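Local coordinates for sulfide-quinone reductase (Aquifex aeolicus, PDB 3HYV), which oxidises hydrogen sulfide with a quinone as electron acceptor, using bound FAD and probably building polysulfide on active-site cysteines, as a homotrimer, at residues A[314-319]-A[341-346]. Residues are numbered along the deposited sequence; the frame is centred on the assembly and turned at random.
Sequences GMMIEQ and PRLSAI. With FAD (flavin-adenine dinucleotide), chain G.
Met315 reaches over to Ser344 and Ile346 from the first turn of helix 314-332, one residue after Gly314 has given its backbone N-H to FAD O2 (2.7 Å from Gly314 N, angle 160°). Its CG is anti to the backbone N (chi1 178°), which sends the chain over the loop-to-strand junction: CG lies 3.3 Å from Ser344 O, and SD passes close to the backbone of Ala345 and Ile346. A bend at chi3 then lays CE against the delta methyl of Ile346, a tight fit at 3.4 Å between Met315 CE and Ile346 CD1. Leu407 of helix 401-411 touches both side chains. Met316 leaves the helix on another side; its CB meets Leu343 CD2 at 4.0 Å, while its CG lies alongside Ser344 O, with the methyl of Ala345 a little farther off on the same side. Ile317 turns from the strand to the cofactor, its CD1 3.6 Å from FAD C5'.

A turn after Met315, Gln319 supplies the polar grip. Its chain runs out straight past CG, and the amide reads the bend at 343-344 with both ends. OE1 takes the N-H of Ser344 in the carbonyl plane, on a lone pair (3.1 Å from Ser344 N), and a weak, strongly bent bond from Leu343 N. NE2 points almost straight at Ser344 OG (3.2 Å, 171°), with the hydroxyl nearly in the amide plane, so bonds at both ends fix the flip of the amide. Behind it, Gln319 CB rests on Pro341 CB. This buried seam joins the FAD-binding helix to the start of strand 345-350, linking the flavin pyrimidine contact at Gly314 to quinone-binding Ile346 and, next along the strand, Cys347, an inferred persulfide-forming cysteine: an arrangement belonging to the flavin-quinone active site of a sulfide:quinone oxidoreductase, a member of the pyridine nucleotide-disulphide oxidoreductase family.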
ATOM      1  N   GLY A 314       8.277  27.424   7.838  1.00 38.20           N
ATOM      2  CA  GLY A 314       7.949  28.615   8.630  1.00 37.81           C
ATOM      3  C   GLY A 314       8.123  28.436  10.129  1.00 38.08           C
ATOM      4  O   GLY A 314       8.709  29.287  10.792  1.00 37.95           O
ATOM      5  N   MET A 315       7.625  27.324  10.659  1.00 38.22           N
ATOM      6  CA  MET A 315       7.761  27.013  12.083  1.00 39.81           C
ATOM      7  C   MET A 315       9.226  26.827  12.540  1.00 38.98           C
ATOM      8  O   MET A 315       9.589  27.302  13.619  1.00 38.89           O
ATOM      9  CB  MET A 315       6.891  25.808  12.477  1.00 39.21           C
ATOM     10  CG  MET A 315       7.031  25.423  13.947  1.00 41.41           C
ATOM     11  SD  MET A 315       5.790  24.293  14.613  1.00 43.87           S
ATOM     12  CE  MET A 315       4.489  25.455  14.974  1.00 45.31           C
ATOM     13  N   MET A 316      10.042  26.151  11.723  1.00 38.16           N
ATOM     14  CA  MET A 316      11.476  25.972  11.998  1.00 37.96           C
ATOM     15  C   MET A 316      12.199  27.322  12.089  1.00 37.19           C
ATOM     16  O   MET A 316      12.991  27.540  12.996  1.00 37.74           O
ATOM     17  CB  MET A 316      12.154  25.109  10.913  1.00 37.66           C
ATOM     18  CG  MET A 316      11.643  23.671  10.789  1.00 38.17           C
ATOM     19  SD  MET A 316      12.165  22.867   9.244  1.00 38.87           S
ATOM     20  CE  MET A 316      13.912  22.627   9.562  1.00 36.41           C
ATOM     21  N   ILE A 317      11.903  28.216  11.151  1.00 36.76           N
ATOM     22  CA  ILE A 317      12.538  29.536  11.041  1.00 36.30           C
ATOM     23  C   ILE A 317      12.160  30.477  12.196  1.00 36.46           C
ATOM     24  O   ILE A 317      13.021  31.171  12.744  1.00 36.16           O
ATOM     25  CB  ILE A 317      12.249  30.183   9.656  1.00 36.17           C
ATOM     26  CG1 ILE A 317      12.887  29.348   8.538  1.00 36.00           C
ATOM     27  CG2 ILE A 317      12.755  31.630   9.590  1.00 36.22           C
ATOM     28  CD1 ILE A 317      12.396  29.683   7.147  1.00 35.12           C
ATOM     29  N   GLU A 318      10.879  30.493  12.555  1.00 36.59           N
ATOM     30  CA  GLU A 318      10.408  31.207  13.745  1.00 37.38           C
ATOM     31  C   GLU A 318      11.129  30.757  15.024  1.00 36.81           C
ATOM     32  O   GLU A 318      11.495  31.584  15.864  1.00 36.82           O
ATOM     33  CB  GLU A 318       8.888  31.077  13.895  1.00 37.60           C
ATOM     34  CG  GLU A 318       8.129  32.039  12.991  1.00 40.97           C
ATOM     35  CD  GLU A 318       6.697  31.625  12.734  1.00 46.32           C
ATOM     36  OE1 GLU A 318       5.904  31.538  13.703  1.00 46.65           O
ATOM     37  OE2 GLU A 318       6.367  31.400  11.540  1.00 50.58           O
ATOM     38  N   GLN A 319      11.343  29.452  15.153  1.00 36.28           N
ATOM     39  CA  GLN A 319      12.154  28.903  16.242  1.00 35.79           C
ATOM     40  C   GLN A 319      13.630  29.352  16.170  1.00 35.77           C
ATOM     41  O   GLN A 319      14.223  29.651  17.202  1.00 35.61           O
ATOM     42  CB  GLN A 319      12.007  27.371  16.294  1.00 35.66           C
ATOM     43  CG  GLN A 319      10.558  26.926  16.619  1.00 35.12           C
ATOM     44  CD  GLN A 319      10.320  25.418  16.511  1.00 35.38           C
ATOM     45  OE1 GLN A 319      11.169  24.681  16.028  1.00 36.07           O
ATOM     46  NE2 GLN A 319       9.153  24.964  16.962  1.00 33.60           N
ATOM     47  N   PRO A 341      17.174  26.002  18.561  1.00 36.31           N
ATOM     48  CA  PRO A 341      15.785  25.775  18.147  1.00 36.36           C
ATOM     49  C   PRO A 341      15.450  24.286  18.133  1.00 36.29           C
ATOM     50  O   PRO A 341      16.316  23.461  17.856  1.00 36.03           O
ATOM     51  CB  PRO A 341      15.747  26.328  16.716  1.00 36.04           C
ATOM     52  CG  PRO A 341      17.170  26.228  16.244  1.00 36.61           C
ATOM     53  CD  PRO A 341      18.000  26.527  17.457  1.00 36.09           C
ATOM     54  N   ARG A 342      14.204  23.957  18.456  1.00 36.44           N
ATOM     55  CA  ARG A 342      13.719  22.585  18.403  1.00 36.72           C
ATOM     56  C   ARG A 342      13.677  22.071  16.952  1.00 36.77           C
ATOM     57  O   ARG A 342      13.948  20.898  16.698  1.00 36.59           O
ATOM     58  CB  ARG A 342      12.333  22.499  19.055  1.00 36.68           C
ATOM     59  CG  ARG A 342      11.630  21.153  18.929  1.00 37.09           C
ATOM     60  CD  ARG A 342      12.220  20.118  19.868  1.00 38.73           C
ATOM     61  NE  ARG A 342      11.495  18.851  19.783  1.00 39.66           N
ATOM     62  CZ  ARG A 342      11.759  17.772  20.516  1.00 40.22           C
ATOM     63  NH1 ARG A 342      12.748  17.783  21.400  1.00 40.92           N
ATOM     64  NH2 ARG A 342      11.033  16.676  20.351  1.00 41.21           N
ATOM     65  N   LEU A 343      13.342  22.966  16.023  1.00 37.02           N
ATOM     66  CA  LEU A 343      13.219  22.659  14.584  1.00 37.79           C
ATOM     67  C   LEU A 343      12.129  21.620  14.277  1.00 38.54           C
ATOM     68  O   LEU A 343      12.355  20.653  13.543  1.00 38.64           O
ATOM     69  CB  LEU A 343      14.576  22.276  13.965  1.00 37.10           C
ATOM     70  CG  LEU A 343      15.707  23.321  14.044  1.00 37.00           C
ATOM     71  CD1 LEU A 343      17.054  22.749  13.561  1.00 35.74           C
ATOM     72  CD2 LEU A 343      15.363  24.625  13.292  1.00 35.60           C
ATOM     73  N   SER A 344      10.951  21.826  14.861  1.00 39.66           N
ATOM     74  CA  SER A 344       9.772  21.031  14.526  1.00 40.87           C
ATOM     75  C   SER A 344       8.964  21.778  13.468  1.00 41.93           C
ATOM     76  O   SER A 344       9.180  22.970  13.248  1.00 41.99           O
ATOM     77  CB  SER A 344       8.926  20.724  15.768  1.00 40.76           C
ATOM     78  OG  SER A 344       8.551  21.904  16.459  1.00 40.82           O
ATOM     79  N   ALA A 345       8.051  21.076  12.804  1.00 43.33           N
ATOM     80  CA  ALA A 345       7.289  21.669  11.704  1.00 44.35           C
ATOM     81  C   ALA A 345       5.844  21.201  11.658  1.00 45.13           C
ATOM     82  O   ALA A 345       5.564  20.001  11.738  1.00 45.08           O
ATOM     83  CB  ALA A 345       7.967  21.380  10.379  1.00 44.53           C
ATOM     84  N   ILE A 346       4.939  22.174  11.552  1.00 46.15           N
ATOM     85  CA  ILE A 346       3.534  21.955  11.229  1.00 46.75           C
ATOM     86  C   ILE A 346       3.354  22.481   9.817  1.00 46.94           C
ATOM     87  O   ILE A 346       3.426  23.689   9.599  1.00 47.45           O
ATOM     88  CB  ILE A 346       2.607  22.743  12.190  1.00 46.97           C
ATOM     89  CG1 ILE A 346       2.701  22.183  13.602  1.00 47.88           C
ATOM     90  CG2 ILE A 346       1.146  22.730  11.702  1.00 47.43           C
ATOM     91  CD1 ILE A 346       2.082  23.078  14.660  1.00 50.46           C
TER
HETATM   92  PA  FAD G 441      12.419  35.129   2.694  1.00 25.44           P
HETATM   93  O1A FAD G 441      11.175  35.089   3.549  1.00 25.20           O
HETATM   94  O2A FAD G 441      12.320  34.783   1.231  1.00 25.93           O
HETATM   95  O5B FAD G 441      13.042  36.618   2.803  1.00 25.84           O
HETATM   96  C5B FAD G 441      14.425  36.953   2.644  1.00 25.84           C
HETATM   97  C4B FAD G 441      14.537  38.464   2.448  1.00 27.43           C
HETATM   98  O4B FAD G 441      15.887  38.888   2.198  1.00 28.04           O
HETATM   99  C3B FAD G 441      13.730  38.910   1.239  1.00 29.02           C
HETATM  100  O3B FAD G 441      13.028  40.102   1.577  1.00 29.56           O
HETATM  101  C2B FAD G 441      14.769  39.236   0.190  1.00 30.41           C
HETATM  102  O2B FAD G 441      14.276  40.242  -0.684  1.00 32.91           O
HETATM  103  C1B FAD G 441      15.927  39.739   1.043  1.00 30.11           C
HETATM  104  N9A FAD G 441      17.270  39.725   0.386  1.00 30.49           N
HETATM  105  C8A FAD G 441      17.761  38.823  -0.489  1.00 30.35           C
HETATM  106  N7A FAD G 441      19.028  39.177  -0.834  1.00 30.47           N
HETATM  107  C5A FAD G 441      19.324  40.315  -0.178  1.00 30.61           C
HETATM  108  C6A FAD G 441      20.448  41.138  -0.126  1.00 30.97           C
HETATM  109  N6A FAD G 441      21.561  40.846  -0.848  1.00 30.91           N
HETATM  110  N1A FAD G 441      20.427  42.235   0.662  1.00 29.98           N
HETATM  111  C2A FAD G 441      19.346  42.547   1.385  1.00 30.20           C
HETATM  112  N3A FAD G 441      18.255  41.776   1.358  1.00 30.02           N
HETATM  113  C4A FAD G 441      18.218  40.653   0.591  1.00 30.50           C
HETATM  114  N1  FAD G 441       6.825  27.134   4.677  1.00 28.30           N
HETATM  115  C2  FAD G 441       5.790  26.748   5.477  1.00 28.51           C
HETATM  116  O2  FAD G 441       5.988  26.528   6.683  1.00 28.64           O
HETATM  117  N3  FAD G 441       4.531  26.613   4.998  1.00 28.47           N
HETATM  118  C4  FAD G 441       4.294  26.857   3.692  1.00 28.39           C
HETATM  119  O4  FAD G 441       3.035  26.707   3.214  1.00 28.28           O
HETATM  120  C4X FAD G 441       5.338  27.255   2.847  1.00 28.40           C
HETATM  121  N5  FAD G 441       5.095  27.503   1.537  1.00 28.17           N
HETATM  122  C5X FAD G 441       6.107  27.890   0.722  1.00 28.64           C
HETATM  123  C6  FAD G 441       5.851  28.153  -0.630  1.00 28.37           C
HETATM  124  C7  FAD G 441       6.879  28.549  -1.491  1.00 28.41           C
HETATM  125  C7M FAD G 441       6.546  28.816  -2.938  1.00 28.41           C
HETATM  126  C8  FAD G 441       8.179  28.688  -0.994  1.00 28.44           C
HETATM  127  C8M FAD G 441       9.347  29.101  -1.873  1.00 28.72           C
HETATM  128  C9  FAD G 441       8.423  28.429   0.357  1.00 28.12           C
HETATM  129  C9A FAD G 441       7.406  28.026   1.235  1.00 28.48           C
HETATM  130  N10 FAD G 441       7.658  27.789   2.561  1.00 28.94           N
HETATM  131  C10 FAD G 441       6.636  27.388   3.361  1.00 28.13           C
HETATM  132  C1' FAD G 441       9.053  27.883   3.075  1.00 28.36           C
HETATM  133  C2' FAD G 441       9.529  29.043   3.942  1.00 28.38           C
HETATM  134  O2' FAD G 441       8.638  29.257   5.048  1.00 28.79           O
HETATM  135  C3' FAD G 441       9.731  30.294   3.096  1.00 27.37           C
HETATM  136  O3' FAD G 441      10.621  29.983   2.008  1.00 26.69           O
HETATM  137  C4' FAD G 441      10.224  31.487   3.918  1.00 25.30           C
HETATM  138  O4' FAD G 441       9.829  32.690   3.243  1.00 23.81           O
HETATM  139  C5' FAD G 441      11.736  31.512   4.096  1.00 25.82           C
HETATM  140  O5' FAD G 441      12.072  32.604   4.955  1.00 26.63           O
HETATM  141  P   FAD G 441      13.429  33.460   4.837  1.00 24.81           P
HETATM  142  O1P FAD G 441      13.355  34.553   5.879  1.00 24.62           O
HETATM  143  O2P FAD G 441      14.591  32.488   4.938  1.00 23.88           O
HETATM  144  O3P FAD G 441      13.472  34.104   3.353  1.00 23.86           O